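Local coordinates for protein predicted ATPase involved in replication control, Cdc46/Mcm family (Methanopyrus kandleri AV19, PDB 3F8T) that probably binds ATP and single-stranded DNA and may act as an MCM-type helicase in DNA replication, at residues D362-Q365 against D366-S369; E310-E314 against P315-A319; V483-Y486 against L487-M491; V447-R450 against Q451-V455. The protein carries 2 engineered substitutions. All coordinates share one frame; numbering follows the deposited sequence.

Contact 1 of 4, residues D362-Q365 against D366-S369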
loop_
_atom_site.group_PDB
_atom_site.type_symbol
_atom_site.label_atom_id
_atom_site.label_comp_id
_atom_site.label_asym_id
_atom_site.label_seq_id
_atom_site.Cartn_x
_atom_site.Cartn_y
_atom_site.Cartn_z
ATOM N N ASP A 362 28.456 -1.744 10.141
ATOM C CA ASP A 362 29.106 -2.375 8.986
ATOM C C ASP A 362 28.155 -2.450 7.776
ATOM O O ASP A 362 27.422 -3.421 7.578
ATOM C CB ASP A 362 29.789 -3.718 9.342
ATOM C CG ASP A 362 28.835 -4.910 9.317
ATOM O OD1 ASP A 362 27.826 -4.895 10.055
ATOM O OD2 ASP A 362 29.106 -5.870 8.560
ATOM N N LEU A 363 28.155 -1.359 7.019
ATOM C CA LEU A 363 27.423 -1.212 5.771
ATOM C C LEU A 363 28.191 -0.168 5.006
ATOM O O LEU A 363 28.729 0.766 5.612
ATOM C CB LEU A 363 26.016 -0.672 6.012
ATOM C CG LEU A 363 24.818 -1.553 6.351
ATOM C CD1 LEU A 363 23.602 -0.649 6.546
ATOM C CD2 LEU A 363 24.536 -2.601 5.279
ATOM N N ASP A 364 28.235 -0.290 3.683
ATOM C CA ASP A 364 29.006 0.663 2.898
ATOM C C ASP A 364 28.400 2.061 2.947
ATOM O O ASP A 364 27.184 2.221 3.123
ATOM C CB ASP A 364 29.205 0.180 1.452
ATOM C CG ASP A 364 27.911 0.006 0.722
ATOM O OD1 ASP A 364 27.594 0.872 -0.116
ATOM O OD2 ASP A 364 27.202 -0.977 1.013
ATOM N N GLN A 365 29.262 3.063 2.796
ATOM C CA GLN A 365 28.878 4.470 2.885
ATOM C C GLN A 365 27.772 4.873 1.910
ATOM O O GLN A 365 26.860 5.606 2.293
ATOM C CB GLN A 365 30.110 5.372 2.721
ATOM C CG GLN A 365 31.197 5.099 3.760
ATOM C CD GLN A 365 32.524 5.805 3.474
ATOM O OE1 GLN A 365 32.561 6.928 2.956
ATOM N NE2 GLN A 365 33.623 5.148 3.834
ATOM N N ASP A 366 27.857 4.392 0.665
ATOM C CA ASP A 366 26.882 4.717 -0.381
ATOM C C ASP A 366 25.479 4.225 -0.012
ATOM O O ASP A 366 24.515 4.995 -0.081
ATOM C CB ASP A 366 27.329 4.165 -1.751
ATOM C CG ASP A 366 26.221 4.218 -2.828
ATOM O OD1 ASP A 366 25.533 5.260 -2.984
ATOM O OD2 ASP A 366 26.054 3.205 -3.549
ATOM N N PHE A 367 25.375 2.958 0.389
ATOM C CA PHE A 367 24.084 2.383 0.799
ATOM C C PHE A 367 23.522 3.122 2.012
ATOM O O PHE A 367 22.339 3.481 2.052
ATOM C CB PHE A 367 24.217 0.887 1.106
ATOM C CG PHE A 367 22.926 0.241 1.532
ATOM C CD1 PHE A 367 21.830 0.217 0.677
ATOM C CD2 PHE A 367 22.806 -0.351 2.782
ATOM C CE1 PHE A 367 20.632 -0.375 1.061
ATOM C CE2 PHE A 367 21.622 -0.958 3.163
ATOM C CZ PHE A 367 20.530 -0.960 2.301
ATOM N N LEU A 368 24.380 3.356 2.999
ATOM C CA LEU A 368 23.965 4.014 4.228
ATOM C C LEU A 368 23.382 5.415 3.986
ATOM O O LEU A 368 22.470 5.848 4.692
ATOM C CB LEU A 368 25.146 4.079 5.199
ATOM C CG LEU A 368 24.844 4.245 6.681
ATOM C CD1 LEU A 368 24.032 3.065 7.199
ATOM C CD2 LEU A 368 26.148 4.382 7.463
ATOM N N SER A 369 23.898 6.114 2.979
ATOM C CA SER A 369 23.420 7.461 2.665
ATOM C C SER A 369 22.010 7.492 2.089
ATOM O O SER A 369 21.424 8.558 1.969
ATOM C CB SER A 369 24.390 8.187 1.725
ATOM O OG SER A 369 24.186 7.779 0.387
#

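Contact 2 of 4, residues E310-E314 against P315-A319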
loop_
_atom_site.group_PDB
_atom_site.type_symbol
_atom_site.label_atom_id
_atom_site.label_comp_id
_atom_site.label_asym_id
_atom_site.label_seq_id
_atom_site.Cartn_x
_atom_site.Cartn_y
_atom_site.Cartn_z
ATOM N N GLU A 310 22.499 -6.248 8.885
ATOM C CA GLU A 310 23.954 -6.455 8.960
ATOM C C GLU A 310 24.432 -7.425 7.893
ATOM O O GLU A 310 23.832 -8.487 7.710
ATOM C CB GLU A 310 24.394 -6.934 10.356
ATOM C CG GLU A 310 23.777 -8.258 10.812
ATOM C CD GLU A 310 22.504 -8.095 11.634
ATOM O OE1 GLU A 310 21.933 -6.982 11.697
ATOM O OE2 GLU A 310 22.075 -9.099 12.245
ATOM N N GLY A 311 25.486 -7.029 7.180
ATOM C CA GLY A 311 26.098 -7.860 6.132
ATOM C C GLY A 311 25.182 -8.107 4.944
ATOM O O GLY A 311 25.321 -9.115 4.241
ATOM N N ALA A 312 24.231 -7.199 4.726
ATOM C CA ALA A 312 23.312 -7.298 3.595
ATOM C C ALA A 312 24.100 -7.528 2.299
ATOM O O ALA A 312 24.944 -6.699 1.951
ATOM C CB ALA A 312 22.495 -6.019 3.484
ATOM N N PRO A 313 23.834 -8.639 1.586
ATOM C CA PRO A 313 24.586 -8.877 0.346
ATOM C C PRO A 313 24.323 -7.804 -0.700
ATOM O O PRO A 313 23.256 -7.196 -0.727
ATOM C CB PRO A 313 24.061 -10.243 -0.139
ATOM C CG PRO A 313 23.482 -10.871 1.082
ATOM C CD PRO A 313 22.875 -9.727 1.839
ATOM N N GLU A 314 25.308 -7.583 -1.553
ATOM C CA GLU A 314 25.233 -6.539 -2.558
ATOM C C GLU A 314 23.953 -6.528 -3.430
ATOM O O GLU A 314 23.344 -5.455 -3.605
ATOM C CB GLU A 314 26.494 -6.578 -3.433
ATOM C CG GLU A 314 26.862 -5.270 -4.022
ATOM C CD GLU A 314 28.272 -5.269 -4.603
ATOM O OE1 GLU A 314 28.752 -6.336 -5.057
ATOM O OE2 GLU A 314 28.896 -4.183 -4.605
ATOM N N PRO A 315 23.548 -7.693 -3.994
ATOM C CA PRO A 315 22.310 -7.716 -4.784
ATOM C C PRO A 315 21.075 -7.233 -4.011
ATOM O O PRO A 315 20.250 -6.509 -4.575
ATOM C CB PRO A 315 22.178 -9.194 -5.166
ATOM C CG PRO A 315 23.635 -9.656 -5.239
ATOM C CD PRO A 315 24.210 -9.018 -4.011
ATOM N N HIS A 316 20.965 -7.635 -2.742
ATOM C CA HIS A 316 19.933 -7.133 -1.820
ATOM C C HIS A 316 20.018 -5.619 -1.594
ATOM O O HIS A 316 18.995 -4.943 -1.595
ATOM C CB HIS A 316 20.015 -7.848 -0.479
ATOM C CG HIS A 316 19.682 -9.308 -0.553
ATOM N ND1 HIS A 316 20.469 -10.214 -1.229
ATOM C CD2 HIS A 316 18.647 -10.016 -0.044
ATOM C CE1 HIS A 316 19.942 -11.423 -1.119
ATOM N NE2 HIS A 316 18.833 -11.329 -0.405
ATOM N N ARG A 317 21.225 -5.093 -1.396
ATOM C CA ARG A 317 21.412 -3.642 -1.272
ATOM C C ARG A 317 20.991 -2.869 -2.521
ATOM O O ARG A 317 20.312 -1.831 -2.418
ATOM C CB ARG A 317 22.845 -3.298 -0.849
ATOM C CG ARG A 317 23.217 -3.979 0.440
ATOM C CD ARG A 317 24.530 -3.452 1.023
ATOM N NE ARG A 317 25.588 -3.276 0.034
ATOM C CZ ARG A 317 26.628 -4.090 -0.113
ATOM N NH1 ARG A 317 26.754 -5.177 0.640
ATOM N NH2 ARG A 317 27.549 -3.812 -1.022
ATOM N N TRP A 318 21.393 -3.351 -3.693
ATOM C CA TRP A 318 20.937 -2.753 -4.952
ATOM C C TRP A 318 19.410 -2.717 -5.071
ATOM O O TRP A 318 18.849 -1.705 -5.467
ATOM C CB TRP A 318 21.498 -3.497 -6.158
ATOM C CG TRP A 318 22.982 -3.423 -6.290
ATOM C CD1 TRP A 318 23.816 -2.473 -5.771
ATOM C CD2 TRP A 318 23.809 -4.330 -7.030
ATOM N NE1 TRP A 318 25.120 -2.742 -6.136
ATOM C CE2 TRP A 318 25.141 -3.877 -6.905
ATOM C CE3 TRP A 318 23.547 -5.485 -7.782
ATOM C CZ2 TRP A 318 26.218 -4.540 -7.514
ATOM C CZ3 TRP A 318 24.607 -6.147 -8.375
ATOM C CH2 TRP A 318 25.931 -5.673 -8.238
ATOM N N ALA A 319 18.754 -3.824 -4.728
ATOM C CA ALA A 319 17.290 -3.896 -4.775
ATOM C C ALA A 319 16.697 -2.871 -3.837
ATOM O O ALA A 319 15.778 -2.118 -4.218
ATOM C CB ALA A 319 16.794 -5.310 -4.405
#

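Contact 3 of 4, residues V483-Y486 against L487-M491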
loop_
_atom_site.group_PDB
_atom_site.type_symbol
_atom_site.label_atom_id
_atom_site.label_comp_id
_atom_site.label_asym_id
_atom_site.label_seq_id
_atom_site.Cartn_x
_atom_site.Cartn_y
_atom_site.Cartn_z
ATOM N N VAL A 483 16.720 15.618 12.167
ATOM C CA VAL A 483 17.887 15.415 11.308
ATOM C C VAL A 483 19.150 15.786 12.092
ATOM O O VAL A 483 20.119 15.019 12.110
ATOM C CB VAL A 483 17.784 16.179 9.943
ATOM C CG1 VAL A 483 19.105 16.077 9.148
ATOM C CG2 VAL A 483 16.651 15.613 9.103
ATOM N N ASP A 484 19.114 16.931 12.770
ATOM C CA ASP A 484 20.231 17.357 13.639
ATOM C C ASP A 484 20.589 16.333 14.722
ATOM O O ASP A 484 21.778 16.055 14.971
ATOM C CB ASP A 484 19.922 18.702 14.290
ATOM C CG ASP A 484 20.080 19.859 13.334
ATOM O OD1 ASP A 484 20.805 19.724 12.326
ATOM O OD2 ASP A 484 19.469 20.909 13.589
ATOM N N TRP A 485 19.564 15.764 15.348
ATOM C CA TRP A 485 19.762 14.740 16.381
ATOM C C TRP A 485 20.494 13.532 15.799
ATOM O O TRP A 485 21.471 13.064 16.384
ATOM C CB TRP A 485 18.423 14.336 17.002
ATOM C CG TRP A 485 18.515 13.326 18.113
ATOM C CD1 TRP A 485 18.677 13.577 19.454
ATOM C CD2 TRP A 485 18.441 11.905 17.980
ATOM N NE1 TRP A 485 18.713 12.390 20.158
ATOM C CE2 TRP A 485 18.568 11.351 19.276
ATOM C CE3 TRP A 485 18.288 11.042 16.892
ATOM C CZ2 TRP A 485 18.540 9.976 19.508
ATOM C CZ3 TRP A 485 18.256 9.671 17.123
ATOM C CH2 TRP A 485 18.377 9.154 18.422
ATOM N N TYR A 486 20.026 13.049 14.646
ATOM C CA TYR A 486 20.696 11.987 13.878
ATOM C C TYR A 486 22.157 12.319 13.558
ATOM O O TYR A 486 23.068 11.511 13.802
ATOM C CB TYR A 486 19.923 11.720 12.569
ATOM C CG TYR A 486 20.749 11.109 11.448
ATOM C CD1 TYR A 486 21.576 10.018 11.693
ATOM C CD2 TYR A 486 20.689 11.609 10.148
ATOM C CE1 TYR A 486 22.344 9.445 10.688
ATOM C CE2 TYR A 486 21.468 11.035 9.111
ATOM C CZ TYR A 486 22.286 9.946 9.404
ATOM O OH TYR A 486 23.059 9.312 8.436
ATOM N N LEU A 487 22.382 13.496 12.983
ATOM C CA LEU A 487 23.735 13.897 12.582
ATOM C C LEU A 487 24.689 14.005 13.780
ATOM O O LEU A 487 25.866 13.609 13.694
ATOM C CB LEU A 487 23.698 15.213 11.815
ATOM C CG LEU A 487 23.018 15.215 10.439
ATOM C CD1 LEU A 487 22.998 16.634 9.901
ATOM C CD2 LEU A 487 23.686 14.262 9.438
ATOM N N GLU A 488 24.168 14.524 14.884
ATOM C CA GLU A 488 24.957 14.744 16.086
ATOM C C GLU A 488 25.232 13.460 16.842
ATOM O O GLU A 488 26.383 13.189 17.194
ATOM C CB GLU A 488 24.319 15.824 16.971
ATOM C CG GLU A 488 24.542 17.229 16.387
ATOM C CD GLU A 488 23.561 18.295 16.895
ATOM O OE1 GLU A 488 23.024 18.151 18.016
ATOM O OE2 GLU A 488 23.350 19.297 16.166
ATOM N N THR A 489 24.197 12.653 17.053
ATOM C CA THR A 489 24.341 11.375 17.750
ATOM C C THR A 489 25.216 10.374 16.995
ATOM O O THR A 489 25.910 9.560 17.618
ATOM C CB THR A 489 22.988 10.734 18.080
ATOM O OG1 THR A 489 22.280 10.432 16.863
ATOM C CG2 THR A 489 22.151 11.680 18.927
ATOM N N ALA A 490 25.201 10.453 15.662
ATOM C CA ALA A 490 26.038 9.597 14.808
ATOM C C ALA A 490 27.532 9.700 15.130
ATOM O O ALA A 490 28.284 8.727 14.961
ATOM C CB ALA A 490 25.809 9.925 13.349
ATOM N N MET A 491 27.944 10.884 15.582
ATOM C CA MET A 491 29.347 11.218 15.792
ATOM C C MET A 491 29.724 11.413 17.265
ATOM O O MET A 491 30.888 11.654 17.571
ATOM C CB MET A 491 29.709 12.491 15.015
ATOM C CG MET A 491 29.583 12.382 13.508
ATOM S SD MET A 491 30.658 11.118 12.792
ATOM C CE MET A 491 32.148 12.038 12.432
#

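Contact 4 of 4, residues V447-R450 against Q451-V455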
loop_
_atom_site.group_PDB
_atom_site.type_symbol
_atom_site.label_atom_id
_atom_site.label_comp_id
_atom_site.label_asym_id
_atom_site.label_seq_id
_atom_site.Cartn_x
_atom_site.Cartn_y
_atom_site.Cartn_z
ATOM N N VAL A 447 26.572 18.034 5.684
ATOM C CA VAL A 447 25.179 18.376 5.460
ATOM C C VAL A 447 25.043 18.700 3.970
ATOM O O VAL A 447 25.533 19.737 3.483
ATOM C CB VAL A 447 24.723 19.532 6.387
ATOM C CG1 VAL A 447 23.361 20.093 5.977
ATOM C CG2 VAL A 447 24.681 19.044 7.830
ATOM N N THR A 448 24.408 17.771 3.256
ATOM C CA THR A 448 24.305 17.807 1.797
ATOM C C THR A 448 22.848 17.940 1.333
ATOM O O THR A 448 21.936 18.039 2.156
ATOM C CB THR A 448 24.902 16.531 1.176
ATOM O OG1 THR A 448 24.003 15.434 1.360
ATOM C CG2 THR A 448 26.275 16.188 1.795
ATOM N N ARG A 449 22.632 17.918 0.017
ATOM C CA ARG A 449 21.273 17.948 -0.521
ATOM C C ARG A 449 20.394 16.843 0.069
ATOM O O ARG A 449 19.191 17.042 0.201
ATOM C CB ARG A 449 21.259 17.879 -2.058
ATOM C CG ARG A 449 21.987 16.665 -2.648
ATOM C CD ARG A 449 21.885 16.624 -4.170
ATOM N NE ARG A 449 20.515 16.366 -4.616
ATOM C CZ ARG A 449 20.194 15.653 -5.693
ATOM N NH1 ARG A 449 21.139 15.099 -6.446
ATOM N NH2 ARG A 449 18.917 15.480 -6.011
ATOM N N ARG A 450 20.994 15.698 0.420
ATOM C CA ARG A 450 20.266 14.575 1.026
ATOM C C ARG A 450 19.604 15.005 2.329
ATOM O O ARG A 450 18.453 14.651 2.590
ATOM C CB ARG A 450 21.196 13.377 1.295
ATOM C CG ARG A 450 21.699 12.674 0.034
ATOM C CD ARG A 450 22.717 11.562 0.342
ATOM N NE ARG A 450 23.914 12.081 1.006
ATOM C CZ ARG A 450 24.151 11.998 2.318
ATOM N NH1 ARG A 450 23.287 11.384 3.134
ATOM N NH2 ARG A 450 25.270 12.525 2.815
ATOM N N GLN A 451 20.331 15.777 3.137
ATOM C CA GLN A 451 19.801 16.278 4.412
ATOM C C GLN A 451 18.695 17.306 4.212
ATOM O O GLN A 451 17.699 17.291 4.939
ATOM C CB GLN A 451 20.922 16.838 5.291
ATOM C CG GLN A 451 21.727 15.755 6.007
ATOM C CD GLN A 451 22.494 14.853 5.046
ATOM O OE1 GLN A 451 23.248 15.333 4.191
ATOM N NE2 GLN A 451 22.280 13.541 5.164
ATOM N N LEU A 452 18.898 18.217 3.257
ATOM C CA LEU A 452 17.855 19.162 2.846
ATOM C C LEU A 452 16.579 18.412 2.465
ATOM O O LEU A 452 15.491 18.727 2.960
ATOM C CB LEU A 452 18.322 20.007 1.664
ATOM C CG LEU A 452 17.331 21.029 1.096
ATOM C CD1 LEU A 452 17.108 22.166 2.059
ATOM C CD2 LEU A 452 17.890 21.561 -0.232
ATOM N N GLU A 453 16.740 17.406 1.609
ATOM C CA GLU A 453 15.634 16.546 1.183
ATOM C C GLU A 453 14.939 15.858 2.370
ATOM O O GLU A 453 13.704 15.823 2.435
ATOM C CB GLU A 453 16.124 15.550 0.120
ATOM C CG GLU A 453 16.459 16.262 -1.209
ATOM C CD GLU A 453 17.506 15.563 -2.077
ATOM O OE1 GLU A 453 17.803 14.372 -1.847
ATOM O OE2 GLU A 453 18.034 16.221 -3.012
ATOM N N SER A 454 15.717 15.346 3.322
ATOM C CA SER A 454 15.133 14.652 4.485
ATOM C C SER A 454 14.317 15.588 5.368
ATOM O O SER A 454 13.198 15.239 5.805
ATOM C CB SER A 454 16.218 13.964 5.314
ATOM O OG SER A 454 16.876 12.990 4.523
ATOM N N VAL A 455 14.859 16.777 5.630
ATOM C CA VAL A 455 14.113 17.758 6.421
ATOM C C VAL A 455 12.771 18.073 5.738
ATOM O O VAL A 455 11.727 18.092 6.397
ATOM C CB VAL A 455 14.926 19.043 6.681
ATOM C CG1 VAL A 455 14.048 20.111 7.344
ATOM C CG2 VAL A 455 16.098 18.709 7.578
#

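Contact 1 of 4, residues D362-Q365 against D366-S369
With chi1 at 61°, Asp364 tucks CG between its own backbone N and carbonyl carbon, which turns the carboxylate forward over the first turn of helix 365-368 and on to Phe367. Phe367 holds CG trans to its backbone N (chi1 180°), leaving CB beside the Asp364 carboxylate and sending the ring on toward Leu363. The result is an N-cap: Phe367 N donates to Asp364 OD1 over 3.1 Å, reaching the oxygen from above the carboxylate plane, 53° out of it. The other oxygen, Asp364 OD2, lies 3.5 Å from Phe367 CB and is paired outside the turn with Arg317 NE of helix 314-326, so the two carboxylate oxygens have separate tasks. The main chain of Asp364 serves the same turn, its O accepting from Leu368 N at 3.0 Å. Beneath the cap, both methyls of Leu363 meet the ring of Phe367, CD2 approaching Phe367 CD2 to 3.8 Å, while Leu363 CD1 touches Leu368 CD1 with the two side chains crossing at about a right angle. Phe367 continues onto Leu320 and Met321 of helix 314-326. At the far end Ser369 OG turns back to donate to Asp366 O at 2.8 Å, and Ser369 N reaches Gln365 O. Asp366 OD2 comes within 4.4 Å of Asp364 OD1; the helix N-terminus and Arg317 probably offset this gathering of negative charge and favour the ionised form of Asp364.

Contact 2 of 4, residues E310-E314 against P315-A319
Arg317 folds back from the first turn of helix 314-326 to the loop before it, and its NH1 donates to Ala312 O at 2.7 Å, nearly in line with the carbonyl bond. The bend at chi3 (-44°) brings the guanidinium down over the chain, where Glu314 CA lies 3.7 Å above its plane, over the centre. Arg317 NE is taken by Asp364 OD2 in a salt bridge, while Arg317 NH2 and Glu314 OE2 form a long one at 3.8 Å. Arg317 CG also packs on Ala312 CB. A leucine in place of Arg317 would probably leave Ala312 O without its side-chain donor and the carboxylate of Asp364 without its cationic mate.

The main-chain acceptors of the turn are met in order: Pro313 O takes Arg317 N, and Glu314 O takes Trp318 N at 2.9 Å with an angle of 172° at the hydrogen. Glu314 O also lies 3.4 Å above the Trp318 ring plane, toward its rim, and Glu314 CG meets Trp318 CZ2. His316 sits against the Pro313 ring in an off-centre CH-pi contact, Pro313 CD being 4.3 Å from the imidazole centroid. His316 NE2 is satisfied by the carbonyl Thr274 O, to which it can only donate, whereas ND1 is buried beside the proline with no partner in the model. Pro313 stands at the N-cap and Pro315, which has no N-H to offer, fills a first-turn position: a proline-rich helix start, here following strand 303-307 of the parallel sheet in the P-loop ATPase domain.

Contact 3 of 4, residues V483-Y486 against L487-M491
Successive i to i+4 bonds run along the last turns of helix 473-489, Leu487 N to Val483 O, Glu488 N to Asp484 O and Ala490 N to Tyr486 O. Trp485 O is gripped twice, by Thr489 N and by Thr489 OG1, each at 2.8 Å and from opposite faces of its carbonyl plane. The chi1 of 63° that turns the Thr489 hydroxyl back to this carbonyl also lays its methyl over the indole: CG2 stands 3.7 Å from the centroid of the five-membered ring and 12° off its normal, a CH-pi contact. The helix belongs to the AAA-lid region, and Trp485 packs on Glu220 and Met224 of helix 219-229 while Tyr486 faces strand 373-376 of the parallel sheet. The Tyr486 ring meets Leu487 through CE2 and CD2, 3.9 Å apart, and reaches Ala490 CB more distantly. Val483 and Leu487 run alongside each other in the same direction, with CG1 4.0 Å from CD1. Glu488 runs its extended chain past Asp484 O, its CG 3.3 Å from that oxygen. The carboxylate of Asp484 is directed to helix 417-439, where OD2 binds Arg430 and Trp426 NE1.

Contact 4 of 4, residues V447-R450 against Q451-V455
Gln451 bends back at chi2 (65°) to the start of helix 449-465, where its OE1 accepts two bonds from Thr448. Thr448 N meets it at 2.9 Å, in the amide carbonyl plane on a lone pair; Thr448 OG1 donates over the same length from 26° out of that plane. Through the bond from Thr448 N to Gln451 OE1 the two residues form a capping box, the compact, largely buried part of the contact, and the threonine hydroxyl makes its own N-cap bond by accepting from Arg450 N at 3.2 Å. With Gln451 cut back to an alanine, Thr448 N would probably lose its acceptor and the threonine hydroxyl be freer to turn away from the cap. The Arg450 side chain runs alongside, and Gln451 OE1 lies 3.6 Å above one face of its guanidinium, toward the rim.

The other side is more exposed and held by charge. Arg449 NE donates to the syn side of Glu453 OE2 at 3.0 Å, with a weaker bond from NH2 to the same oxygen; the guanidinium and carboxylate planes stand 86° apart, so the bridge converges on one oxygen instead of pairing both.

Val447 and Gln451 touch lightly through CG1 and CB, then pack on Leu487 and Val483 of helix 473-489. Val455 continues that face, and Leu452 and Val455 meet helix 417-439, while Ser454 OG bonds Asp372 just ahead of strand 373-376.

In the fold
Contacts 1 and 2 lie in the P-loop domain and are joined directly, Arg317 of the second pairing with Asp364 of the first. Contacts 3 and 4 form another pair through apolar packing of helix 473-489 against helix 449-465, with Val483 on Val455 and Leu487 on Val447. Contact 3 is the buried one, contact 2 is a surface contact, and contacts 1 and 4 are partly buried. Three are helix starts: an aspartate cap, a proline at the N-cap position with no side-chain cap, and a threonine-glutamine box; contact 3 is a helix end. Arg450 of contact 4 also touches Ser369 of contact 1, one point where the lid region meets the P-loop domain.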